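Long-range contacts in AHL synthase (Burkholderia glumae, PDB 3P2F), which probably catalyses the synthesis of N-acyl-L-homoserine lactone quorum-sensing signals from a fatty acyl-[ACP] and S-adenosyl-L-methionine: residues Ser21-Val26 with Leu100-Ala105; Val53-Arg58 with Gly66-Leu71; Pro92-Val97 with Gly135-Ile140; His159-Pro164 with Ala174-Ile179. The protein carries 3 engineered substitutions. All coordinates share one frame; numbering follows the deposited sequence.

Contact 1: Ser21-Val26 with Leu100-Ala105; sequences SYRYRV and LSRFAA
R102 lays its aliphatic chain against the guanidinium of R23: CG of R102 is 3.3 Å from NE of R23 and stands over one face of that flat group, toward its rim. The R102 chain bends at its second torsion (chi2 43°), and the two side chains cross at about a right angle, with guanidinium planes 83° apart. R23 NH2 and R102 NE, 3.3 Å apart, are both donors and share no hydrogen; carboxylates hold the pair together. E43 bridges them, one oxygen to R23 NE and the other to R102 NH2, while D48 pairs with R23 NH1. The chain turns a corner at R102, which redirects the strand across helix 13-30. A104 then faces the helix, its CB 3.8 Å from CG1 of V26. The other V26 methyl, CG2, lies 3.5 Å above one face of the Y22 ring, so the two methyls of V26 touch A104 and the Y22 ring respectively. At A105 the contact is with backbone: Y22 OH comes within 3.8 Å of C of A105 and finds its hydrogen-bond partner just beyond, at OG1 of T106. Y22 reaches this far because its CG is anti to the backbone N (chi1 178°). The axes of helix 21-26 and strand 103-105 run nearly perpendicular, 10.1 Å apart at closest, and the V26 and Y22 contacts join helix 13-30 to the central sheet. The cluster of R23 and R102 with E43 and D48 is as in LuxI-type synthases, whose core resembles that of the GNAT acetyltransferases.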
loop_
_atom_site.group_PDB
_atom_site.type_symbol
_atom_site.label_atom_id
_atom_site.label_comp_id
_atom_site.label_asym_id
_atom_site.label_seq_id
_atom_site.Cartn_x
_atom_site.Cartn_y
_atom_site.Cartn_z
ATOM N N SER A 21 14.683 -5.424 6.399
ATOM C CA SER A 21 15.883 -4.960 5.712
ATOM C C SER A 21 15.529 -4.238 4.423
ATOM O O SER A 21 16.053 -3.157 4.141
ATOM C CB SER A 21 16.814 -6.128 5.383
ATOM O OG SER A 21 17.311 -6.710 6.570
ATOM N N TYR A 22 14.653 -4.850 3.630
ATOM C CA TYR A 22 14.252 -4.236 2.380
ATOM C C TYR A 22 13.635 -2.869 2.659
ATOM O O TYR A 22 13.991 -1.878 2.023
ATOM C CB TYR A 22 13.242 -5.109 1.644
ATOM C CG TYR A 22 12.752 -4.497 0.346
ATOM C CD1 TYR A 22 13.535 -4.537 -0.808
ATOM C CD2 TYR A 22 11.510 -3.862 0.282
ATOM C CE1 TYR A 22 13.096 -3.955 -2.001
ATOM C CE2 TYR A 22 11.058 -3.278 -0.903
ATOM C CZ TYR A 22 11.856 -3.327 -2.040
ATOM O OH TYR A 22 11.414 -2.745 -3.206
ATOM N N ARG A 23 12.718 -2.810 3.615
ATOM C CA ARG A 23 12.085 -1.534 3.926
ATOM C C ARG A 23 13.099 -0.502 4.415
ATOM O O ARG A 23 12.931 0.694 4.168
ATOM C CB ARG A 23 10.947 -1.725 4.939
ATOM C CG ARG A 23 9.663 -2.249 4.288
ATOM C CD ARG A 23 8.564 -2.568 5.299
ATOM N NE ARG A 23 8.333 -1.463 6.224
ATOM C CZ ARG A 23 7.457 -1.493 7.223
ATOM N NH1 ARG A 23 6.714 -2.571 7.426
ATOM N NH2 ARG A 23 7.349 -0.456 8.040
ATOM N N TYR A 24 14.156 -0.954 5.090
ATOM C CA TYR A 24 15.181 -0.031 5.567
ATOM C C TYR A 24 15.920 0.551 4.361
ATOM O O TYR A 24 16.089 1.766 4.252
ATOM C CB TYR A 24 16.197 -0.732 6.476
ATOM C CG TYR A 24 17.183 0.237 7.106
ATOM C CD1 TYR A 24 16.910 0.837 8.332
ATOM C CD2 TYR A 24 18.347 0.614 6.433
ATOM C CE1 TYR A 24 17.767 1.796 8.875
ATOM C CE2 TYR A 24 19.209 1.572 6.961
ATOM C CZ TYR A 24 18.912 2.161 8.182
ATOM O OH TYR A 24 19.742 3.124 8.704
ATOM N N ARG A 25 16.353 -0.325 3.459
ATOM C CA ARG A 25 17.073 0.091 2.256
ATOM C C ARG A 25 16.264 1.049 1.379
ATOM O O ARG A 25 16.821 1.981 0.797
ATOM C CB ARG A 25 17.476 -1.135 1.425
ATOM C CG ARG A 25 18.695 -1.907 1.953
ATOM C CD ARG A 25 18.895 -3.217 1.191
ATOM N NE ARG A 25 18.186 -4.332 1.820
ATOM C CZ ARG A 25 17.715 -5.390 1.166
ATOM N NH1 ARG A 25 17.871 -5.487 -0.147
ATOM N NH2 ARG A 25 17.091 -6.356 1.826
ATOM N N VAL A 26 14.953 0.826 1.289
ATOM C CA VAL A 26 14.100 1.678 0.459
ATOM C C VAL A 26 13.671 2.994 1.114
ATOM O O VAL A 26 13.951 4.073 0.594
ATOM C CB VAL A 26 12.807 0.929 0.001
ATOM C CG1 VAL A 26 11.881 1.892 -0.735
ATOM C CG2 VAL A 26 13.160 -0.236 -0.921
ATOM N N LEU A 100 -3.355 1.782 2.488
ATOM C CA LEU A 100 -2.205 1.236 1.786
ATOM C C LEU A 100 -1.029 2.101 2.209
ATOM O O LEU A 100 -1.091 3.322 2.087
ATOM C CB LEU A 100 -2.417 1.348 0.274
ATOM C CG LEU A 100 -1.566 0.562 -0.728
ATOM C CD1 LEU A 100 -0.901 1.539 -1.686
ATOM C CD2 LEU A 100 -0.537 -0.297 -0.018
ATOM N N SER A 101 0.023 1.487 2.740
ATOM C CA SER A 101 1.201 2.257 3.135
ATOM C C SER A 101 2.460 1.431 2.885
ATOM O O SER A 101 2.367 0.264 2.503
ATOM C CB SER A 101 1.113 2.669 4.608
ATOM O OG SER A 101 1.100 1.548 5.468
ATOM N N ARG A 102 3.629 2.033 3.082
ATOM C CA ARG A 102 4.886 1.314 2.884
ATOM C C ARG A 102 4.868 0.594 1.547
ATOM O O ARG A 102 5.256 -0.571 1.453
ATOM C CB ARG A 102 5.072 0.291 4.000
ATOM C CG ARG A 102 6.139 0.635 5.002
ATOM C CD ARG A 102 6.079 2.084 5.382
ATOM N NE ARG A 102 6.983 2.398 6.478
ATOM C CZ ARG A 102 6.872 3.492 7.217
ATOM N NH1 ARG A 102 5.903 4.359 6.961
ATOM N NH2 ARG A 102 7.707 3.707 8.224
ATOM N N PHE A 103 4.411 1.292 0.514
ATOM C CA PHE A 103 4.317 0.711 -0.814
ATOM C C PHE A 103 5.559 1.053 -1.633
ATOM O O PHE A 103 5.908 2.225 -1.779
ATOM C CB PHE A 103 3.068 1.244 -1.510
ATOM C CG PHE A 103 2.812 0.626 -2.851
ATOM C CD1 PHE A 103 2.262 -0.645 -2.950
ATOM C CD2 PHE A 103 3.120 1.322 -4.020
ATOM C CE1 PHE A 103 2.014 -1.226 -4.199
ATOM C CE2 PHE A 103 2.879 0.754 -5.273
ATOM C CZ PHE A 103 2.322 -0.526 -5.362
ATOM N N ALA A 104 6.217 0.027 -2.170
ATOM C CA ALA A 104 7.425 0.227 -2.964
ATOM C C ALA A 104 7.745 -0.937 -3.904
ATOM O O ALA A 104 7.339 -2.074 -3.670
ATOM C CB ALA A 104 8.615 0.479 -2.039
ATOM N N ALA A 105 8.479 -0.633 -4.971
ATOM C CA ALA A 105 8.896 -1.637 -5.944
ATOM C C ALA A 105 10.249 -1.204 -6.494
ATOM O O ALA A 105 10.422 -0.057 -6.902
ATOM C CB ALA A 105 7.875 -1.747 -7.072
#

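Contact 2: Val53-Arg58 with Gly66-Leu71; sequences VYVLGR and GCARLL
An antiparallel beta hairpin in the central sheet of the GNAT-like core pairs V53-R58 with G66-L71. Its strands run 174° apart in direction. L70 N donates to V53 O at 2.8 Å, nearly straight, and V55 N to A68 O at 3.1 Å; the return bond from A68 N to V55 O is bent and weak. Y54 faces R69 between these two pairs and L56 faces C67 beyond V55-A68, both in non-hydrogen-bonded positions. The Y54 ring and the R69 chain lie side by side, pointing the same way, with CE1 of Y54 3.9 Å from CD of R69. R69 leaves its backbone extended and bends only at chi3 (74°), which turns its guanidinium into the acidic cluster: NH1 meets D45 and D48, and D48 also takes a hydrogen bond with Y54 OH. The sheet side of Y54 and L56 is covered by helix 13-30, that of V55 and L70 by helix 120-132. On the latter side V55 CG1 meets L70 CD2 at 3.9 Å. V55 also packs tightly on its own partner A68: its CG1, almost eclipsing the backbone N (chi1 15°), is 3.4 Å from CB of A68.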
loop_
_atom_site.group_PDB
_atom_site.type_symbol
_atom_site.label_atom_id
_atom_site.label_comp_id
_atom_site.label_asym_id
_atom_site.label_seq_id
_atom_site.Cartn_x
_atom_site.Cartn_y
_atom_site.Cartn_z
ATOM N N VAL A 53 -1.304 -6.934 7.349
ATOM C CA VAL A 53 -1.163 -7.771 6.166
ATOM C C VAL A 53 -0.093 -7.178 5.254
ATOM O O VAL A 53 -0.061 -5.969 5.023
ATOM C CB VAL A 53 -2.503 -7.898 5.413
ATOM C CG1 VAL A 53 -3.178 -6.565 5.361
ATOM C CG2 VAL A 53 -2.275 -8.413 4.001
ATOM N N TYR A 54 0.798 -8.036 4.762
ATOM C CA TYR A 54 1.880 -7.603 3.880
ATOM C C TYR A 54 1.892 -8.353 2.558
ATOM O O TYR A 54 1.455 -9.500 2.456
ATOM C CB TYR A 54 3.252 -7.838 4.530
ATOM C CG TYR A 54 3.475 -7.159 5.855
ATOM C CD1 TYR A 54 3.854 -5.817 5.922
ATOM C CD2 TYR A 54 3.285 -7.856 7.054
ATOM C CE1 TYR A 54 4.035 -5.185 7.147
ATOM C CE2 TYR A 54 3.461 -7.235 8.286
ATOM C CZ TYR A 54 3.832 -5.899 8.324
ATOM O OH TYR A 54 3.975 -5.280 9.536
ATOM N N VAL A 55 2.407 -7.691 1.536
ATOM C CA VAL A 55 2.559 -8.334 0.247
ATOM C C VAL A 55 4.003 -8.042 -0.138
ATOM O O VAL A 55 4.452 -6.901 -0.057
ATOM C CB VAL A 55 1.550 -7.797 -0.811
ATOM C CG1 VAL A 55 0.935 -6.508 -0.352
ATOM C CG2 VAL A 55 2.237 -7.634 -2.158
ATOM N N LEU A 56 4.743 -9.088 -0.495
ATOM C CA LEU A 56 6.137 -8.929 -0.878
ATOM C C LEU A 56 6.327 -9.424 -2.293
ATOM O O LEU A 56 5.720 -10.417 -2.705
ATOM C CB LEU A 56 7.073 -9.746 0.024
ATOM C CG LEU A 56 6.949 -9.809 1.553
ATOM C CD1 LEU A 56 8.122 -10.621 2.092
ATOM C CD2 LEU A 56 6.953 -8.421 2.153
ATOM N N GLY A 57 7.176 -8.721 -3.033
ATOM C CA GLY A 57 7.485 -9.119 -4.387
ATOM C C GLY A 57 8.873 -9.724 -4.336
ATOM O O GLY A 57 9.748 -9.234 -3.612
ATOM N N ARG A 58 9.078 -10.802 -5.077
ATOM C CA ARG A 58 10.374 -11.461 -5.107
ATOM C C ARG A 58 10.818 -11.602 -6.552
ATOM O O ARG A 58 10.000 -11.841 -7.441
ATOM C CB ARG A 58 10.287 -12.833 -4.438
ATOM C CG ARG A 58 10.052 -12.765 -2.929
ATOM C CD ARG A 58 9.850 -14.147 -2.319
ATOM N NE ARG A 58 9.627 -14.103 -0.874
ATOM C CZ ARG A 58 10.572 -13.869 0.034
ATOM N NH1 ARG A 58 11.829 -13.654 -0.340
ATOM N NH2 ARG A 58 10.263 -13.855 1.321
ATOM N N GLY A 66 10.000 -5.742 -3.771
ATOM C CA GLY A 66 8.786 -4.960 -3.633
ATOM C C GLY A 66 8.087 -5.258 -2.319
ATOM O O GLY A 66 8.271 -6.332 -1.749
ATOM N N CYS A 67 7.299 -4.309 -1.823
ATOM C CA CYS A 67 6.573 -4.525 -0.581
ATOM C C CYS A 67 5.371 -3.602 -0.480
ATOM O O CYS A 67 5.283 -2.590 -1.179
ATOM C CB CYS A 67 7.483 -4.322 0.638
ATOM S SG CYS A 67 7.941 -2.602 1.020
ATOM N N ALA A 68 4.438 -3.976 0.387
ATOM C CA ALA A 68 3.234 -3.199 0.619
ATOM C C ALA A 68 2.639 -3.617 1.947
ATOM O O ALA A 68 2.771 -4.766 2.368
ATOM C CB ALA A 68 2.229 -3.414 -0.494
ATOM N N ARG A 69 1.990 -2.671 2.604
ATOM C CA ARG A 69 1.377 -2.923 3.894
ATOM C C ARG A 69 -0.080 -2.485 3.860
ATOM O O ARG A 69 -0.382 -1.332 3.541
ATOM C CB ARG A 69 2.134 -2.155 4.989
ATOM C CG ARG A 69 1.522 -2.275 6.368
ATOM C CD ARG A 69 2.431 -1.691 7.441
ATOM N NE ARG A 69 2.461 -0.232 7.428
ATOM C CZ ARG A 69 3.206 0.501 8.252
ATOM N NH1 ARG A 69 3.984 -0.095 9.150
ATOM N NH2 ARG A 69 3.160 1.828 8.194
ATOM N N LEU A 70 -0.977 -3.419 4.175
ATOM C CA LEU A 70 -2.409 -3.141 4.204
ATOM C C LEU A 70 -2.919 -3.175 5.641
ATOM O O LEU A 70 -2.524 -4.037 6.428
ATOM C CB LEU A 70 -3.180 -4.166 3.368
ATOM C CG LEU A 70 -3.230 -4.002 1.847
ATOM C CD1 LEU A 70 -3.616 -2.575 1.522
ATOM C CD2 LEU A 70 -1.896 -4.337 1.227
ATOM N N LEU A 71 -3.804 -2.238 5.971
ATOM C CA LEU A 71 -4.383 -2.139 7.307
ATOM C C LEU A 71 -5.850 -1.750 7.238
ATOM O O LEU A 71 -6.237 -0.939 6.403
ATOM C CB LEU A 71 -3.657 -1.074 8.133
ATOM C CG LEU A 71 -2.233 -1.329 8.620
ATOM C CD1 LEU A 71 -1.698 -0.055 9.263
ATOM C CD2 LEU A 71 -2.218 -2.486 9.616
#

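Contact 3: Pro92-Val97 with Gly135-Ile140; sequences PRSAHV and GARQLI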
loop_
_atom_site.group_PDB
_atom_site.type_symbol
_atom_site.label_atom_id
_atom_site.label_comp_id
_atom_site.label_asym_id
_atom_site.label_seq_id
_atom_site.Cartn_x
_atom_site.Cartn_y
_atom_site.Cartn_z
ATOM N N PRO A 92 -11.411 8.200 7.436
ATOM C CA PRO A 92 -12.376 7.103 7.298
ATOM C C PRO A 92 -12.201 6.033 8.376
ATOM O O PRO A 92 -11.095 5.775 8.849
ATOM C CB PRO A 92 -12.075 6.548 5.908
ATOM C CG PRO A 92 -11.539 7.742 5.173
ATOM C CD PRO A 92 -10.641 8.379 6.192
ATOM N N ARG A 93 -13.303 5.405 8.748
ATOM C CA ARG A 93 -13.285 4.345 9.738
ATOM C C ARG A 93 -14.373 3.374 9.283
ATOM O O ARG A 93 -15.489 3.376 9.804
ATOM C CB ARG A 93 -13.606 4.934 11.104
ATOM C CG ARG A 93 -13.309 4.009 12.232
ATOM C CD ARG A 93 -12.232 4.555 13.164
ATOM N NE ARG A 93 -11.935 3.520 14.147
ATOM C CZ ARG A 93 -12.851 2.988 14.950
ATOM N NH1 ARG A 93 -14.112 3.411 14.895
ATOM N NH2 ARG A 93 -12.521 1.996 15.764
ATOM N N SER A 94 -14.041 2.545 8.297
ATOM C CA SER A 94 -15.013 1.617 7.728
ATOM C C SER A 94 -14.432 0.282 7.268
ATOM O O SER A 94 -13.267 0.190 6.882
ATOM C CB SER A 94 -15.703 2.303 6.540
ATOM O OG SER A 94 -16.392 1.379 5.719
ATOM N N ALA A 95 -15.261 -0.755 7.303
ATOM C CA ALA A 95 -14.834 -2.073 6.855
ATOM C C ALA A 95 -14.635 -2.002 5.345
ATOM O O ALA A 95 -13.972 -2.856 4.755
ATOM C CB ALA A 95 -15.894 -3.120 7.192
ATOM N N HIS A 96 -15.202 -0.967 4.732
ATOM C CA HIS A 96 -15.120 -0.788 3.291
ATOM C C HIS A 96 -13.862 -0.077 2.821
ATOM O O HIS A 96 -13.629 0.031 1.620
ATOM C CB HIS A 96 -16.339 -0.015 2.782
ATOM C CG HIS A 96 -17.639 -0.744 2.943
ATOM N ND1 HIS A 96 -17.793 -2.071 2.607
ATOM C CD2 HIS A 96 -18.851 -0.320 3.371
ATOM C CE1 HIS A 96 -19.045 -2.435 2.823
ATOM N NE2 HIS A 96 -19.708 -1.389 3.287
ATOM N N VAL A 97 -13.060 0.417 3.759
ATOM C CA VAL A 97 -11.832 1.128 3.409
ATOM C C VAL A 97 -10.619 0.567 4.141
ATOM O O VAL A 97 -10.653 0.387 5.356
ATOM C CB VAL A 97 -11.926 2.639 3.762
ATOM C CG1 VAL A 97 -10.646 3.366 3.311
ATOM C CG2 VAL A 97 -13.147 3.257 3.113
ATOM N N GLY A 135 -13.290 -7.311 1.932
ATOM C CA GLY A 135 -14.439 -6.419 2.024
ATOM C C GLY A 135 -14.174 -4.974 1.629
ATOM O O GLY A 135 -15.101 -4.172 1.502
ATOM N N ALA A 136 -12.909 -4.634 1.436
ATOM C CA ALA A 136 -12.539 -3.277 1.062
ATOM C C ALA A 136 -13.117 -2.897 -0.296
ATOM O O ALA A 136 -13.108 -3.696 -1.230
ATOM C CB ALA A 136 -11.010 -3.140 1.041
ATOM N N ARG A 137 -13.633 -1.679 -0.394
ATOM C CA ARG A 137 -14.185 -1.184 -1.648
ATOM C C ARG A 137 -13.296 -0.044 -2.124
ATOM O O ARG A 137 -13.350 0.374 -3.277
ATOM C CB ARG A 137 -15.631 -0.710 -1.454
ATOM C CG ARG A 137 -15.875 0.213 -0.267
ATOM C CD ARG A 137 -15.403 1.650 -0.507
ATOM N NE ARG A 137 -15.691 2.549 0.617
ATOM C CZ ARG A 137 -16.914 2.866 1.034
ATOM N NH1 ARG A 137 -17.981 2.356 0.423
ATOM N NH2 ARG A 137 -17.079 3.693 2.064
ATOM N N GLN A 138 -12.454 0.435 -1.216
ATOM C CA GLN A 138 -11.531 1.520 -1.515
ATOM C C GLN A 138 -10.242 1.379 -0.720
ATOM O O GLN A 138 -10.206 0.728 0.323
ATOM C CB GLN A 138 -12.145 2.878 -1.152
ATOM C CG GLN A 138 -13.241 3.387 -2.063
ATOM C CD GLN A 138 -13.771 4.731 -1.599
ATOM O OE1 GLN A 138 -14.369 4.838 -0.529
ATOM N NE2 GLN A 138 -13.536 5.768 -2.392
ATOM N N LEU A 139 -9.188 2.001 -1.231
ATOM C CA LEU A 139 -7.906 2.034 -0.554
ATOM C C LEU A 139 -7.590 3.513 -0.366
ATOM O O LEU A 139 -7.936 4.343 -1.207
ATOM C CB LEU A 139 -6.803 1.382 -1.395
ATOM C CG LEU A 139 -6.900 -0.127 -1.627
ATOM C CD1 LEU A 139 -5.655 -0.584 -2.360
ATOM C CD2 LEU A 139 -7.046 -0.863 -0.291
ATOM N N ILE A 140 -6.959 3.841 0.756
ATOM C CA ILE A 140 -6.575 5.211 1.024
ATOM C C ILE A 140 -5.193 5.154 1.643
ATOM O O ILE A 140 -4.859 4.198 2.343
ATOM C CB ILE A 140 -7.559 5.908 1.997
ATOM C CG1 ILE A 140 -7.288 7.415 2.004
ATOM C CG2 ILE A 140 -7.412 5.340 3.414
ATOM C CD1 ILE A 140 -8.373 8.228 2.683
#
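H96 and V97 join strand 138-140 in parallel, with V97 bridged to Q138 and the H96 carbonyl oxygen gripped twice: R137 N donates to H96 O at 2.6 Å, almost straight, and Q138 N at 3.1 Å, close to the line of the C=O bond. A type I turn from S94 to V97 sets up this carbonyl, and inside it S94 OG accepts from H96 N at 2.8 Å, making an ST turn. G135, with positive phi, closes helix 120-132 in a Schellman motif and delivers the next strand. Among the side chains, the R137 chain is bent, CG wedged between its own N and carbonyl carbon (chi1 48°) and the chain turned again at chi2 (76°). Its guanidinium thereby lies with one face over H96, whose CB is 3.3 Å from the plane and above its centre. At the guanidinium edge V97 CG2 approaches R137 NE at 3.6 Å. Deeper, V97 CG1 meets I140 CG2 at 3.8 Å, and the other end of I140, CD1, touches CG of P92 at 4.1 Å. Two amides thus fix the H96 carbonyl, while R137 lays its guanidinium face on H96 CB and makes no ion pair with H96; its nearby charge would be expected to disfavour protonation of the H96 imidazole.

Contact 4: His159-Pro164 with Ala174-Ile179; sequences HRAGAP and ACWIDI
A161 presses its methyl onto the six-membered part of the W176 indole, CB 3.3 Å from CE3 and over one face toward the rim. From the other neighbour along the strand, the H159 imidazole lies across the base of the same tryptophan: W176 CB stands over its face, 3.7 Å from the ring centroid, a CH-pi contact. H159 turns there because its CG sits between the backbone N and the carbonyl carbon (chi1 58°). The two aromatic planes are near parallel but slid apart, so they hardly overlap. A161 CB also meets A174 CB at 3.9 Å. Behind these side chains an antiparallel backbone pairing sets the register. W176 N donates to H159 O at 2.8 Å and H159 N to W176 O at 3.1 Å, and A161 N donates to A174 O at 2.9 Å. Past A161 the chains part, and a water bridges the gap, accepting from A174 N and donating to A163 O. Further out, L87 packs on both A161 and A174, and R160 forms a salt bridge with E148 of helix 145-154. Strand 170-178 runs between 158-160 on one edge and 138-144 on the other, where backbone bonds link C175 to G141 and I177 to L139, while the I177 side chain packs on L124 of helix 120-132 and F151 of helix 145-154.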
loop_
_atom_site.group_PDB
_atom_site.type_symbol
_atom_site.label_atom_id
_atom_site.label_comp_id
_atom_site.label_asym_id
_atom_site.label_seq_id
_atom_site.Cartn_x
_atom_site.Cartn_y
_atom_site.Cartn_z
ATOM N N HIS A 159 -7.962 8.942 -7.135
ATOM C CA HIS A 159 -8.399 10.333 -7.018
ATOM C C HIS A 159 -7.969 10.845 -5.641
ATOM O O HIS A 159 -7.847 10.072 -4.693
ATOM C CB HIS A 159 -9.919 10.465 -7.217
ATOM C CG HIS A 159 -10.744 9.658 -6.259
ATOM N ND1 HIS A 159 -10.890 8.291 -6.367
ATOM C CD2 HIS A 159 -11.506 10.033 -5.206
ATOM C CE1 HIS A 159 -11.711 7.861 -5.426
ATOM N NE2 HIS A 159 -12.100 8.899 -4.707
ATOM N N ARG A 160 -7.738 12.147 -5.535
ATOM C CA ARG A 160 -7.261 12.738 -4.292
ATOM C C ARG A 160 -8.250 12.877 -3.144
ATOM O O ARG A 160 -9.427 13.178 -3.347
ATOM C CB ARG A 160 -6.636 14.100 -4.596
ATOM C CG ARG A 160 -5.447 13.986 -5.527
ATOM C CD ARG A 160 -4.836 15.323 -5.874
ATOM N NE ARG A 160 -3.567 15.102 -6.551
ATOM C CZ ARG A 160 -2.760 16.059 -6.996
ATOM N NH1 ARG A 160 -3.083 17.343 -6.839
ATOM N NH2 ARG A 160 -1.626 15.725 -7.600
ATOM N N ALA A 161 -7.748 12.655 -1.933
ATOM C CA ALA A 161 -8.559 12.774 -0.720
ATOM C C ALA A 161 -8.184 14.069 -0.007
ATOM O O ALA A 161 -8.696 14.366 1.071
ATOM C CB ALA A 161 -8.314 11.586 0.204
ATOM N N GLY A 162 -7.285 14.833 -0.620
ATOM C CA GLY A 162 -6.850 16.089 -0.033
ATOM C C GLY A 162 -5.837 16.793 -0.918
ATOM O O GLY A 162 -5.422 16.254 -1.941
ATOM N N ALA A 163 -5.430 17.993 -0.527
ATOM C CA ALA A 163 -4.470 18.759 -1.311
ATOM C C ALA A 163 -3.048 18.252 -1.112
ATOM O O ALA A 163 -2.691 17.785 -0.034
ATOM C CB ALA A 163 -4.549 20.238 -0.937
ATOM N N PRO A 164 -2.221 18.325 -2.166
ATOM C CA PRO A 164 -0.827 17.875 -2.099
ATOM C C PRO A 164 0.003 18.824 -1.236
ATOM O O PRO A 164 -0.327 20.005 -1.107
ATOM C CB PRO A 164 -0.395 17.880 -3.563
ATOM C CG PRO A 164 -1.222 18.997 -4.147
ATOM C CD PRO A 164 -2.571 18.765 -3.530
ATOM N N ALA A 174 -2.812 12.710 0.119
ATOM C CA ALA A 174 -3.670 11.645 0.605
ATOM C C ALA A 174 -4.360 11.196 -0.676
ATOM O O ALA A 174 -4.952 12.007 -1.395
ATOM C CB ALA A 174 -4.680 12.182 1.607
ATOM N N CYS A 175 -4.273 9.908 -0.975
ATOM C CA CYS A 175 -4.852 9.401 -2.198
ATOM C C CYS A 175 -5.787 8.217 -2.012
ATOM O O CYS A 175 -5.578 7.352 -1.161
ATOM C CB CYS A 175 -3.721 9.037 -3.164
ATOM S SG CYS A 175 -4.232 8.301 -4.731
ATOM N N TRP A 176 -6.841 8.209 -2.818
ATOM C CA TRP A 176 -7.826 7.142 -2.803
ATOM C C TRP A 176 -7.650 6.314 -4.058
ATOM O O TRP A 176 -7.131 6.793 -5.063
ATOM C CB TRP A 176 -9.249 7.704 -2.825
ATOM C CG TRP A 176 -9.972 7.617 -1.527
ATOM C CD1 TRP A 176 -10.132 6.507 -0.738
ATOM C CD2 TRP A 176 -10.680 8.671 -0.884
ATOM N NE1 TRP A 176 -10.901 6.809 0.357
ATOM C CE2 TRP A 176 -11.252 8.133 0.293
ATOM C CE3 TRP A 176 -10.892 10.017 -1.188
ATOM C CZ2 TRP A 176 -12.021 8.896 1.165
ATOM C CZ3 TRP A 176 -11.654 10.775 -0.325
ATOM C CH2 TRP A 176 -12.212 10.212 0.841
ATOM N N ILE A 177 -8.088 5.069 -3.975
ATOM C CA ILE A 177 -8.084 4.153 -5.095
ATOM C C ILE A 177 -9.409 3.416 -4.953
ATOM O O ILE A 177 -9.634 2.730 -3.951
ATOM C CB ILE A 177 -6.948 3.118 -5.025
ATOM C CG1 ILE A 177 -5.603 3.778 -5.320
ATOM C CG2 ILE A 177 -7.204 2.004 -6.044
ATOM C CD1 ILE A 177 -4.431 2.821 -5.172
ATOM N N ASP A 178 -10.303 3.586 -5.924
ATOM C CA ASP A 178 -11.583 2.889 -5.863
ATOM C C ASP A 178 -11.402 1.495 -6.432
ATOM O O ASP A 178 -10.777 1.314 -7.475
ATOM C CB ASP A 178 -12.661 3.622 -6.666
ATOM C CG ASP A 178 -13.154 4.885 -5.975
ATOM O OD1 ASP A 178 -12.649 5.199 -4.870
ATOM O OD2 ASP A 178 -14.048 5.561 -6.536
ATOM N N ILE A 179 -11.936 0.502 -5.738
ATOM C CA ILE A 179 -11.839 -0.859 -6.231
ATOM C C ILE A 179 -13.099 -1.125 -7.054
ATOM O O ILE A 179 -14.018 -1.821 -6.627
ATOM C CB ILE A 179 -11.709 -1.859 -5.068
ATOM C CG1 ILE A 179 -10.465 -1.507 -4.239
ATOM C CG2 ILE A 179 -11.608 -3.281 -5.610
ATOM C CD1 ILE A 179 -10.324 -2.308 -2.959
HETATM O O HOH W 1 -3.687 15.418 1.073
#

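How the contacts relate
From the N terminus, helix 13-30 comes first, and contact 1 closes the long loop from it to strand 97-105. Nested inside that loop is the short hairpin of contact 2, whose second strand hydrogen-bonds directly to 97-105, S101 to R69 and A104 to C67. Contact 3 opens just before 97-105 and closes after helix 120-132, so it crosses contact 1 along the chain; the two meet where L100 N reaches I140 O. Contact 4 follows in series, a local closure near the C-terminal end, tied to contact 3 through Q138 with D178 and R137 with I179. All four reach one sheet, with contacts 1 and 4 on opposite sides of the chain's centre, their own centres about 20 Å apart.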